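PDB 4XDY: ketol-acid reductoisomerase (NAD(+)) from uncultured archaeon GZfos26G2, which catalyses the magnesium-dependent methyl migration and NADH-dependent reduction of (S)-2-acetolactate to (R)-2,3-dihydroxyisovalerate in branched-chain amino acid biosynthesis. Local coordinates for residues T18-Y24 and I40-E46; A32-K36 and D64-V68; G78-L84 and K106-S111. All blocks are in the same frame, centred on the assembly; numbering follows the deposited sequence.

How the contacts relate
All three contacts lie in the N-terminal Rossmann domain and reach the same sheet. Contacts 1 and 3, centres about 9 Å apart, join side by side as strands 18-22 and 80-83: M22 O lies 2.8 Å from L84 N, and T18 O 2.8 Å from D79 N. Both end at the dinucleotide, contact 1 at the adenosine ribose through E46, contact 3 at the nicotinamide end near L84 and S111. Contact 2, its centre about 7 Å from that of contact 1, packs helix 26-37 beside F66; it meets contact 1 at Y24, whose OH is 2.6 Å from D64 OD2 and 2.9 Å from N33 ND2. Contacts 2 and 3 do not touch.

Contact 1: T18-Y24 and I40-E46; sequences TIAVMGY and INVVIGE. With NAI (1,4-dihydronicotinamide adenine dinucleotide), chain E.
I19 to G23 pair with N41 to G45 as the two parallel strands of a Rossmann beta-alpha-beta unit, with helix 26-37 as the crossover between them. The backbone ladder runs from I19 N on N41 O to G23 N on G45 O, and the strand directions differ by 28°. On the face of I19, V21, V42 and I44 the side chains interlock through their branches. V21 CG2 touches V42 CG1 at 3.9 Å. I44 has CG1 opposite its carbonyl carbon (chi1 -52°), a torsion that lets CD1 reach V21 CB and approach the Y24 ring obliquely, 3.8 Å from CD1 of the tyrosine, whose hydroxyl is held by D64 and N33. The other face holds A20, whose CB meets V43 CG2, and M22, whose chain folds at chi2 and brings SD to 3.7 Å from G45 CA; a side chain on G45 would run into that sulfur. At the outer end T18 and N41 lie alongside each other, and T18 OG1 gives its proton to a lone pair of N41 OD1 in the carbonyl plane, 2.8 Å away. G23, the first glycine of the GxGxxG sequence, has a positive phi at which a CB would jam against M22 O and crowd ribose C5B of NAI. E46 lies on the second strand, beside the glycine-rich turn, where an acidic residue is the usual mark of NAD-binding Rossmann domains; its charge would probably repel the 2'-phosphate of NADPH. One carboxylate oxygen does two jobs: E46 OE2 receives Y24 N at 2.8 Å, on its anti side and 21° out of the carboxylate plane, and accepts the ribose hydroxyl O2B of NAI at 2.6 Å.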
loop_
_atom_site.group_PDB
_atom_site.type_symbol
_atom_site.label_atom_id
_atom_site.label_comp_id
_atom_site.label_asym_id
_atom_site.label_seq_id
_atom_site.Cartn_x
_atom_site.Cartn_y
_atom_site.Cartn_z
ATOM N N THR A 18 -26.421 -18.303 -18.235
ATOM C CA THR A 18 -25.769 -17.173 -18.884
ATOM C C THR A 18 -25.831 -15.957 -17.920
ATOM O O THR A 18 -26.900 -15.632 -17.368
ATOM C CB THR A 18 -26.524 -16.859 -20.174
ATOM O OG1 THR A 18 -26.326 -17.977 -21.056
ATOM C CG2 THR A 18 -25.996 -15.566 -20.828
ATOM N N ILE A 19 -24.686 -15.341 -17.774
ATOM C CA ILE A 19 -24.561 -14.100 -16.982
ATOM C C ILE A 19 -24.467 -12.918 -17.957
ATOM O O ILE A 19 -23.503 -12.860 -18.787
ATOM C CB ILE A 19 -23.258 -14.078 -16.142
ATOM C CG1 ILE A 19 -22.947 -15.410 -15.432
ATOM C CG2 ILE A 19 -23.245 -12.802 -15.226
ATOM C CD1 ILE A 19 -24.010 -15.808 -14.522
ATOM N N ALA A 20 -25.413 -12.016 -17.842
ATOM C CA ALA A 20 -25.390 -10.741 -18.560
ATOM C C ALA A 20 -24.719 -9.699 -17.671
ATOM O O ALA A 20 -25.280 -9.320 -16.655
ATOM C CB ALA A 20 -26.783 -10.304 -18.907
ATOM N N VAL A 21 -23.523 -9.312 -18.050
ATOM C CA VAL A 21 -22.755 -8.281 -17.293
ATOM C C VAL A 21 -23.062 -6.935 -17.907
ATOM O O VAL A 21 -22.689 -6.705 -19.065
ATOM C CB VAL A 21 -21.268 -8.577 -17.290
ATOM C CG1 VAL A 21 -20.473 -7.399 -16.695
ATOM C CG2 VAL A 21 -20.967 -9.874 -16.516
ATOM N N MET A 22 -23.772 -6.088 -17.154
ATOM C CA MET A 22 -24.125 -4.751 -17.580
ATOM C C MET A 22 -23.026 -3.752 -17.169
ATOM O O MET A 22 -22.838 -3.501 -15.998
ATOM C CB MET A 22 -25.444 -4.324 -17.013
ATOM C CG MET A 22 -26.581 -5.370 -17.089
ATOM S SD MET A 22 -26.812 -5.845 -18.819
ATOM C CE MET A 22 -28.483 -6.468 -18.692
ATOM N N GLY A 23 -22.411 -3.113 -18.145
ATOM C CA GLY A 23 -21.247 -2.237 -17.910
ATOM C C GLY A 23 -19.941 -2.905 -17.964
ATOM O O GLY A 23 -19.634 -3.716 -17.104
ATOM N N TYR A 24 -19.083 -2.560 -18.923
ATOM C CA TYR A 24 -17.795 -3.130 -19.025
ATOM C C TYR A 24 -16.723 -2.155 -18.597
ATOM O O TYR A 24 -15.843 -1.875 -19.396
ATOM C CB TYR A 24 -17.532 -3.586 -20.506
ATOM C CG TYR A 24 -16.423 -4.536 -20.795
ATOM C CD1 TYR A 24 -16.543 -5.892 -20.550
ATOM C CD2 TYR A 24 -15.262 -4.112 -21.428
ATOM C CE1 TYR A 24 -15.544 -6.787 -20.834
ATOM C CE2 TYR A 24 -14.233 -5.006 -21.733
ATOM C CZ TYR A 24 -14.394 -6.373 -21.473
ATOM O OH TYR A 24 -13.413 -7.297 -21.720
ATOM N N ILE A 40 -17.600 -19.863 -17.869
ATOM C CA ILE A 40 -19.019 -19.466 -17.744
ATOM C C ILE A 40 -19.435 -18.693 -18.969
ATOM O O ILE A 40 -18.644 -17.952 -19.519
ATOM C CB ILE A 40 -19.280 -18.627 -16.427
ATOM C CG1 ILE A 40 -18.678 -19.347 -15.185
ATOM C CG2 ILE A 40 -20.747 -18.201 -16.293
ATOM C CD1 ILE A 40 -18.909 -20.858 -15.065
ATOM N N ASN A 41 -20.669 -18.871 -19.378
ATOM C CA ASN A 41 -21.218 -18.181 -20.523
ATOM C C ASN A 41 -21.576 -16.736 -20.134
ATOM O O ASN A 41 -22.454 -16.514 -19.296
ATOM C CB ASN A 41 -22.482 -18.894 -21.076
ATOM C CG ASN A 41 -22.932 -18.348 -22.456
ATOM O OD1 ASN A 41 -24.124 -18.103 -22.718
ATOM N ND2 ASN A 41 -21.964 -18.199 -23.358
ATOM N N VAL A 42 -20.918 -15.747 -20.760
ATOM C CA VAL A 42 -21.181 -14.324 -20.442
ATOM C C VAL A 42 -21.605 -13.533 -21.649
ATOM O O VAL A 42 -20.992 -13.682 -22.729
ATOM C CB VAL A 42 -19.904 -13.642 -19.879
ATOM C CG1 VAL A 42 -20.160 -12.144 -19.598
ATOM C CG2 VAL A 42 -19.421 -14.373 -18.641
ATOM N N VAL A 43 -22.576 -12.642 -21.484
ATOM C CA VAL A 43 -22.838 -11.639 -22.505
ATOM C C VAL A 43 -22.711 -10.268 -21.879
ATOM O O VAL A 43 -22.938 -10.156 -20.648
ATOM C CB VAL A 43 -24.181 -11.837 -23.223
ATOM C CG1 VAL A 43 -24.182 -13.252 -23.822
ATOM C CG2 VAL A 43 -25.363 -11.619 -22.320
ATOM N N ILE A 44 -22.178 -9.333 -22.663
ATOM C CA ILE A 44 -22.050 -7.911 -22.213
ATOM C C ILE A 44 -23.227 -7.105 -22.652
ATOM O O ILE A 44 -23.569 -7.069 -23.847
ATOM C CB ILE A 44 -20.751 -7.260 -22.694
ATOM C CG1 ILE A 44 -19.549 -8.124 -22.336
ATOM C CG2 ILE A 44 -20.618 -5.843 -22.118
ATOM C CD1 ILE A 44 -19.405 -8.419 -20.815
ATOM N N GLY A 45 -23.851 -6.441 -21.702
ATOM C CA GLY A 45 -24.821 -5.361 -21.944
ATOM C C GLY A 45 -24.073 -4.023 -21.860
ATOM O O GLY A 45 -23.493 -3.692 -20.825
ATOM N N GLU A 46 -24.069 -3.261 -22.966
ATOM C CA GLU A 46 -23.409 -1.957 -22.988
ATOM C C GLU A 46 -24.165 -1.016 -23.867
ATOM O O GLU A 46 -25.212 -1.394 -24.411
ATOM C CB GLU A 46 -21.935 -2.082 -23.397
ATOM C CG GLU A 46 -20.958 -1.972 -22.229
ATOM C CD GLU A 46 -20.829 -0.587 -21.570
ATOM O OE1 GLU A 46 -21.568 0.329 -21.930
ATOM O OE2 GLU A 46 -20.043 -0.461 -20.554
HETATM P PA NAI E . -17.727 2.147 -14.149
HETATM O O1A NAI E . -17.783 3.591 -13.626
HETATM O O2A NAI E . -16.444 1.562 -14.549
HETATM O O5B NAI E . -18.911 2.050 -15.238
HETATM C C5B NAI E . -19.071 0.838 -16.029
HETATM C C4B NAI E . -19.413 1.247 -17.494
HETATM O O4B NAI E . -20.704 1.843 -17.423
HETATM C C3B NAI E . -18.521 2.309 -18.190
HETATM O O3B NAI E . -17.319 1.660 -18.605
HETATM C C2B NAI E . -19.431 2.817 -19.288
HETATM O O2B NAI E . -19.252 1.989 -20.439
HETATM C C1B NAI E . -20.829 2.596 -18.657
HETATM N N9A NAI E . -21.467 3.863 -18.342
HETATM C C8A NAI E . -20.821 4.910 -17.674
HETATM N N7A NAI E . -21.665 5.924 -17.545
HETATM C C5A NAI E . -22.824 5.553 -18.149
HETATM C C6A NAI E . -24.104 6.191 -18.397
HETATM N N6A NAI E . -24.356 7.444 -17.994
HETATM N N1A NAI E . -25.099 5.497 -19.010
HETATM C C2A NAI E . -24.882 4.241 -19.455
HETATM N N3A NAI E . -23.756 3.572 -19.281
HETATM C C4A NAI E . -22.689 4.186 -18.650
HETATM O O3 NAI E . -18.408 1.193 -12.931
HETATM P PN NAI E . -17.495 0.461 -11.747
HETATM O O1N NAI E . -16.626 1.489 -11.050
HETATM O O2N NAI E . -16.865 -0.703 -12.387
HETATM O O5D NAI E . -18.698 0.192 -10.755
HETATM C C5D NAI E . -19.614 -0.917 -11.043
HETATM C C4D NAI E . -20.309 -1.431 -9.731
HETATM O O4D NAI E . -19.239 -2.098 -9.031
HETATM C C3D NAI E . -20.804 -0.363 -8.775
HETATM O O3D NAI E . -21.971 -0.827 -8.086
HETATM C C2D NAI E . -19.658 -0.144 -7.759
HETATM O O2D NAI E . -20.021 0.405 -6.495
HETATM C C1D NAI E . -19.130 -1.560 -7.658
HETATM N N1N NAI E . -17.742 -1.776 -7.232
HETATM C C2N NAI E . -16.755 -1.169 -7.924
HETATM C C3N NAI E . -15.460 -1.356 -7.592
HETATM C C7N NAI E . -14.437 -0.781 -8.412
HETATM O O7N NAI E . -14.548 0.213 -9.195
HETATM N N7N NAI E . -13.364 -1.527 -8.494
HETATM C C4N NAI E . -15.155 -2.240 -6.487
HETATM C C5N NAI E . -16.231 -3.017 -5.950
HETATM C C6N NAI E . -17.502 -2.723 -6.330
#

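Contact 2: A32-K36 and D64-V68; sequences ANCLK and DGFEV
F66 pushes the far end of its ring against A32, N33 and K36 on one side of helix 26-37. K36 crosses one ring face: its chain turns at chi3 and chi4 after an extended start, and CE makes a CH-pi contact 4.0 Å from the F66 centroid. The ammonium group stands further off, with NZ 5.3 Å from that centroid, so any cation-pi attraction is weak. At the ring edge come two oxygens, A32 O at 3.7 Å from F66 CZ and N33 OD1 at 3.5 Å from F66 CE2, while A32 CB adds an apolar touch on CZ. The N33 amide stands almost upright to the ring, its plane 84° away.

Further out, each of these groups has its own support. A32 O also accepts K36 N within the helix, and N33 ND2 is hydrogen-bonded to D29 O and Y24 OH. D64 OD2, which shares that hydroxyl, forms a salt bridge with K60. G65, with its positive phi, ends helix 56-63 in a Schellman motif and turns the chain into F66, whose ring also packs on V42 and I44 of the neighbouring strand. A leucine in place of N33 would probably leave Y24 OH and D29 O without their amide partner and put carbon where an oxygen now meets the ring edge. The contact thus uses both parts of the ring: the electron-poor C-H edge faces oxygens, while the electron-rich face receives the methylene, probably polarised by the ammonium group beside it.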
loop_
_atom_site.group_PDB
_atom_site.type_symbol
_atom_site.label_atom_id
_atom_site.label_comp_id
_atom_site.label_asym_id
_atom_site.label_seq_id
_atom_site.Cartn_x
_atom_site.Cartn_y
_atom_site.Cartn_z
ATOM N N ALA A 32 -16.306 -10.063 -15.955
ATOM C CA ALA A 32 -16.585 -10.747 -17.220
ATOM C C ALA A 32 -15.461 -11.664 -17.707
ATOM O O ALA A 32 -15.715 -12.808 -18.137
ATOM C CB ALA A 32 -17.029 -9.739 -18.285
ATOM N N ASN A 33 -14.228 -11.201 -17.640
ATOM C CA ASN A 33 -13.129 -11.980 -18.090
ATOM C C ASN A 33 -12.767 -13.094 -17.161
ATOM O O ASN A 33 -12.352 -14.152 -17.615
ATOM C CB ASN A 33 -11.931 -11.104 -18.367
ATOM C CG ASN A 33 -12.062 -10.379 -19.709
ATOM O OD1 ASN A 33 -11.876 -11.004 -20.756
ATOM N ND2 ASN A 33 -12.497 -9.101 -19.701
ATOM N N CYS A 34 -12.943 -12.914 -15.841
ATOM C CA CYS A 34 -12.679 -14.024 -14.932
ATOM C C CYS A 34 -13.743 -15.127 -15.128
ATOM O O CYS A 34 -13.405 -16.320 -15.098
ATOM C CB CYS A 34 -12.612 -13.545 -13.456
ATOM S SG CYS A 34 -11.211 -12.422 -13.168
ATOM N N LEU A 35 -14.991 -14.713 -15.284
ATOM C CA LEU A 35 -16.081 -15.627 -15.500
ATOM C C LEU A 35 -15.872 -16.399 -16.839
ATOM O O LEU A 35 -15.966 -17.632 -16.877
ATOM C CB LEU A 35 -17.404 -14.932 -15.535
ATOM C CG LEU A 35 -17.966 -14.478 -14.160
ATOM C CD1 LEU A 35 -19.123 -13.475 -14.385
ATOM C CD2 LEU A 35 -18.457 -15.624 -13.309
ATOM N N LYS A 36 -15.559 -15.652 -17.877
ATOM C CA LYS A 36 -15.314 -16.296 -19.197
ATOM C C LYS A 36 -14.119 -17.286 -19.155
ATOM O O LYS A 36 -14.220 -18.420 -19.613
ATOM C CB LYS A 36 -15.193 -15.254 -20.285
ATOM C CG LYS A 36 -14.922 -15.951 -21.650
ATOM C CD LYS A 36 -15.050 -15.052 -22.868
ATOM C CE LYS A 36 -13.892 -14.078 -23.081
ATOM N NZ LYS A 36 -12.535 -14.611 -23.442
ATOM N N ASP A 64 -12.346 -7.776 -26.932
ATOM C CA ASP A 64 -11.904 -8.785 -25.967
ATOM C C ASP A 64 -12.651 -10.107 -26.203
ATOM O O ASP A 64 -12.481 -11.079 -25.441
ATOM C CB ASP A 64 -12.146 -8.231 -24.523
ATOM C CG ASP A 64 -11.226 -7.100 -24.168
ATOM O OD1 ASP A 64 -10.192 -6.950 -24.875
ATOM O OD2 ASP A 64 -11.466 -6.358 -23.162
ATOM N N GLY A 65 -13.509 -10.129 -27.235
ATOM C CA GLY A 65 -14.101 -11.345 -27.724
ATOM C C GLY A 65 -15.441 -11.676 -27.128
ATOM O O GLY A 65 -15.845 -12.784 -27.197
ATOM N N PHE A 66 -16.149 -10.711 -26.549
ATOM C CA PHE A 66 -17.482 -10.962 -26.021
ATOM C C PHE A 66 -18.576 -10.724 -27.018
ATOM O O PHE A 66 -18.444 -9.877 -27.872
ATOM C CB PHE A 66 -17.712 -10.019 -24.809
ATOM C CG PHE A 66 -16.930 -10.410 -23.642
ATOM C CD1 PHE A 66 -17.454 -11.322 -22.727
ATOM C CD2 PHE A 66 -15.673 -9.930 -23.458
ATOM C CE1 PHE A 66 -16.689 -11.749 -21.640
ATOM C CE2 PHE A 66 -14.912 -10.353 -22.381
ATOM C CZ PHE A 66 -15.426 -11.235 -21.464
ATOM N N GLU A 67 -19.698 -11.402 -26.839
ATOM C CA GLU A 67 -20.930 -10.915 -27.408
ATOM C C GLU A 67 -21.413 -9.658 -26.675
ATOM O O GLU A 67 -21.613 -9.695 -25.458
ATOM C CB GLU A 67 -21.998 -11.996 -27.393
ATOM C CG GLU A 67 -23.354 -11.474 -27.786
ATOM C CD GLU A 67 -24.437 -12.548 -27.933
ATOM O OE1 GLU A 67 -24.320 -13.645 -27.337
ATOM O OE2 GLU A 67 -25.422 -12.257 -28.651
ATOM N N VAL A 68 -21.679 -8.585 -27.420
ATOM C CA VAL A 68 -21.967 -7.285 -26.869
ATOM C C VAL A 68 -23.294 -6.815 -27.424
ATOM O O VAL A 68 -23.479 -6.710 -28.635
ATOM C CB VAL A 68 -20.791 -6.298 -27.133
ATOM C CG1 VAL A 68 -21.029 -4.942 -26.479
ATOM C CG2 VAL A 68 -19.475 -6.905 -26.723
#

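Contact 3: G78-L84 and K106-S111; sequences GDVVHIL and KALCFS. With NAI (1,4-dihydronicotinamide adenine dinucleotide), chain E.
The H82 imidazole turns its edge to the second strand: C109 O and F110 C lie in the ring plane there, and S111 OG, hydrogen-bonded to V132 O and Q31 OE1, comes up near that plane, 3.3 Å from H82 CE1. C109 SG approaches obliquely, 4.0 Å from the imidazole centroid. L84 CG, from the same segment as H82, sits over the centre of one face. With chi1 at -177° the imidazole extends away from its own amide nitrogen and leans across to the other strand; ND1 is buried there without a polar partner in the model, while NE2 has a weak bond to Q31. The F110 ring has water 1 in plane at its edge, and I83 CD1 reaches its CE2 obliquely at 4.0 Å; the two side chains run alongside each other, and the same methyl touches L108 CD1 at 3.6 Å. Between these groups the parallel backbones form a regular ladder from A107 N on D79 O to I83 N on C109 O.

Past it the strands part, and water 1 bridges them: it donates to I83 O, accepts S111 N and bonds ribose O3D of NAI at 2.7 Å. L84 O and S111 O border the cofactor at this end, S111 O lying 3.5 Å from nicotinamide C6N. At the opposite end K106 bends at chi4 and brings NZ to 2.7 Å from G78 O, above the carbonyl plane; NZ also bonds E76 O, a lysine closing off the end of helix 71-77. The two strands belong to a Rossmann beta-alpha-beta unit: its crossover helix 90-98 covers V81, I83 and F110, helix 165-175 covers V80, H82 and C109, and strands 18-22 and 128-134 flank the pair.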
loop_
_atom_site.group_PDB
_atom_site.type_symbol
_atom_site.label_atom_id
_atom_site.label_comp_id
_atom_site.label_asym_id
_atom_site.label_seq_id
_atom_site.Cartn_x
_atom_site.Cartn_y
_atom_site.Cartn_z
ATOM N N GLY A 78 -29.836 -12.878 -20.283
ATOM C CA GLY A 78 -29.160 -13.361 -19.095
ATOM C C GLY A 78 -30.119 -14.073 -18.141
ATOM O O GLY A 78 -31.193 -13.584 -17.852
ATOM N N ASP A 79 -29.638 -15.175 -17.589
ATOM C CA ASP A 79 -30.292 -15.787 -16.438
ATOM C C ASP A 79 -29.955 -14.997 -15.155
ATOM O O ASP A 79 -30.745 -14.956 -14.223
ATOM C CB ASP A 79 -29.786 -17.209 -16.289
ATOM C CG ASP A 79 -30.123 -18.064 -17.511
ATOM O OD1 ASP A 79 -31.304 -18.067 -17.825
ATOM O OD2 ASP A 79 -29.209 -18.581 -18.191
ATOM N N VAL A 80 -28.722 -14.465 -15.139
ATOM C CA VAL A 80 -28.253 -13.536 -14.097
ATOM C C VAL A 80 -28.010 -12.203 -14.783
ATOM O O VAL A 80 -27.315 -12.149 -15.767
ATOM C CB VAL A 80 -26.969 -14.026 -13.385
ATOM C CG1 VAL A 80 -26.584 -13.035 -12.272
ATOM C CG2 VAL A 80 -27.205 -15.390 -12.769
ATOM N N VAL A 81 -28.653 -11.160 -14.265
ATOM C CA VAL A 81 -28.483 -9.811 -14.820
ATOM C C VAL A 81 -27.641 -9.026 -13.787
ATOM O O VAL A 81 -28.134 -8.723 -12.726
ATOM C CB VAL A 81 -29.811 -9.130 -15.048
ATOM C CG1 VAL A 81 -29.626 -7.680 -15.515
ATOM C CG2 VAL A 81 -30.621 -9.881 -16.124
ATOM N N HIS A 82 -26.367 -8.870 -14.109
ATOM C CA HIS A 82 -25.397 -8.453 -13.102
ATOM C C HIS A 82 -25.001 -7.002 -13.411
ATOM O O HIS A 82 -24.342 -6.747 -14.438
ATOM C CB HIS A 82 -24.216 -9.372 -13.183
ATOM C CG HIS A 82 -23.148 -9.117 -12.168
ATOM N ND1 HIS A 82 -23.383 -8.461 -10.991
ATOM C CD2 HIS A 82 -21.849 -9.489 -12.125
ATOM C CE1 HIS A 82 -22.280 -8.432 -10.268
ATOM N NE2 HIS A 82 -21.334 -9.026 -10.938
ATOM N N ILE A 83 -25.433 -6.109 -12.534
ATOM C CA ILE A 83 -25.397 -4.647 -12.768
ATOM C C ILE A 83 -24.035 -4.143 -12.302
ATOM O O ILE A 83 -23.798 -4.055 -11.102
ATOM C CB ILE A 83 -26.583 -3.955 -12.138
ATOM C CG1 ILE A 83 -27.882 -4.401 -12.860
ATOM C CG2 ILE A 83 -26.481 -2.431 -12.325
ATOM C CD1 ILE A 83 -29.138 -3.925 -12.233
ATOM N N LEU A 84 -23.162 -3.861 -13.274
ATOM C CA LEU A 84 -21.825 -3.297 -13.003
ATOM C C LEU A 84 -21.650 -1.930 -13.712
ATOM O O LEU A 84 -20.589 -1.593 -14.159
ATOM C CB LEU A 84 -20.728 -4.290 -13.303
ATOM C CG LEU A 84 -20.689 -5.561 -12.460
ATOM C CD1 LEU A 84 -19.626 -6.548 -12.900
ATOM C CD2 LEU A 84 -20.547 -5.231 -10.977
ATOM N N LYS A 106 -35.346 -15.140 -12.968
ATOM C CA LYS A 106 -34.005 -14.547 -13.176
ATOM C C LYS A 106 -33.449 -14.095 -11.801
ATOM O O LYS A 106 -34.216 -13.898 -10.811
ATOM C CB LYS A 106 -34.105 -13.335 -14.108
ATOM C CG LYS A 106 -34.067 -13.645 -15.646
ATOM C CD LYS A 106 -34.257 -12.362 -16.447
ATOM C CE LYS A 106 -34.738 -12.569 -17.885
ATOM N NZ LYS A 106 -33.752 -13.310 -18.693
ATOM N N ALA A 107 -32.134 -13.874 -11.784
ATOM C CA ALA A 107 -31.473 -13.276 -10.604
ATOM C C ALA A 107 -30.920 -11.897 -11.030
ATOM O O ALA A 107 -30.306 -11.770 -12.105
ATOM C CB ALA A 107 -30.352 -14.161 -10.129
ATOM N N LEU A 108 -31.249 -10.897 -10.252
ATOM C CA LEU A 108 -30.638 -9.533 -10.347
ATOM C C LEU A 108 -29.504 -9.471 -9.349
ATOM O O LEU A 108 -29.708 -9.649 -8.134
ATOM C CB LEU A 108 -31.722 -8.550 -9.997
ATOM C CG LEU A 108 -31.441 -7.045 -10.304
ATOM C CD1 LEU A 108 -31.292 -6.759 -11.796
ATOM C CD2 LEU A 108 -32.494 -6.149 -9.659
ATOM N N CYS A 109 -28.313 -9.153 -9.849
ATOM C CA CYS A 109 -27.106 -9.197 -9.050
ATOM C C CYS A 109 -26.406 -7.814 -9.124
ATOM O O CYS A 109 -26.590 -7.060 -10.096
ATOM C CB CYS A 109 -26.216 -10.280 -9.553
ATOM S SG CYS A 109 -24.778 -10.746 -8.621
ATOM N N PHE A 110 -25.656 -7.532 -8.073
ATOM C CA PHE A 110 -24.944 -6.228 -7.883
ATOM C C PHE A 110 -23.578 -6.584 -7.317
ATOM O O PHE A 110 -23.385 -7.696 -6.740
ATOM C CB PHE A 110 -25.621 -5.343 -6.908
ATOM C CG PHE A 110 -26.984 -4.879 -7.345
ATOM C CD1 PHE A 110 -28.109 -5.691 -7.129
ATOM C CD2 PHE A 110 -27.137 -3.699 -8.007
ATOM C CE1 PHE A 110 -29.368 -5.260 -7.514
ATOM C CE2 PHE A 110 -28.386 -3.252 -8.406
ATOM C CZ PHE A 110 -29.505 -4.016 -8.149
ATOM N N SER A 111 -22.638 -5.633 -7.374
ATOM C CA SER A 111 -21.401 -5.781 -6.631
ATOM C C SER A 111 -21.210 -4.728 -5.559
ATOM O O SER A 111 -20.142 -4.669 -4.972
ATOM C CB SER A 111 -20.182 -5.861 -7.508
ATOM O OG SER A 111 -20.109 -7.112 -8.202
HETATM P PA NAI E . -17.727 2.147 -14.149
HETATM O O1A NAI E . -17.783 3.591 -13.626
HETATM O O2A NAI E . -16.444 1.562 -14.549
HETATM O O5B NAI E . -18.911 2.050 -15.238
HETATM C C5B NAI E . -19.071 0.838 -16.029
HETATM C C4B NAI E . -19.413 1.247 -17.494
HETATM O O4B NAI E . -20.704 1.843 -17.423
HETATM C C3B NAI E . -18.521 2.309 -18.190
HETATM O O3B NAI E . -17.319 1.660 -18.605
HETATM C C2B NAI E . -19.431 2.817 -19.288
HETATM O O2B NAI E . -19.252 1.989 -20.439
HETATM C C1B NAI E . -20.829 2.596 -18.657
HETATM N N9A NAI E . -21.467 3.863 -18.342
HETATM C C8A NAI E . -20.821 4.910 -17.674
HETATM N N7A NAI E . -21.665 5.924 -17.545
HETATM C C5A NAI E . -22.824 5.553 -18.149
HETATM C C6A NAI E . -24.104 6.191 -18.397
HETATM N N6A NAI E . -24.356 7.444 -17.994
HETATM N N1A NAI E . -25.099 5.497 -19.010
HETATM C C2A NAI E . -24.882 4.241 -19.455
HETATM N N3A NAI E . -23.756 3.572 -19.281
HETATM C C4A NAI E . -22.689 4.186 -18.650
HETATM O O3 NAI E . -18.408 1.193 -12.931
HETATM P PN NAI E . -17.495 0.461 -11.747
HETATM O O1N NAI E . -16.626 1.489 -11.050
HETATM O O2N NAI E . -16.865 -0.703 -12.387
HETATM O O5D NAI E . -18.698 0.192 -10.755
HETATM C C5D NAI E . -19.614 -0.917 -11.043
HETATM C C4D NAI E . -20.309 -1.431 -9.731
HETATM O O4D NAI E . -19.239 -2.098 -9.031
HETATM C C3D NAI E . -20.804 -0.363 -8.775
HETATM O O3D NAI E . -21.971 -0.827 -8.086
HETATM C C2D NAI E . -19.658 -0.144 -7.759
HETATM O O2D NAI E . -20.021 0.405 -6.495
HETATM C C1D NAI E . -19.130 -1.560 -7.658
HETATM N N1N NAI E . -17.742 -1.776 -7.232
HETATM C C2N NAI E . -16.755 -1.169 -7.924
HETATM C C3N NAI E . -15.460 -1.356 -7.592
HETATM C C7N NAI E . -14.437 -0.781 -8.412
HETATM O O7N NAI E . -14.548 0.213 -9.195
HETATM N N7N NAI E . -13.364 -1.527 -8.494
HETATM C C4N NAI E . -15.155 -2.240 -6.487
HETATM C C5N NAI E . -16.231 -3.017 -5.950
HETATM C C6N NAI E . -17.502 -2.723 -6.330
HETATM O O HOH W 1 -23.333 -3.168 -8.497
#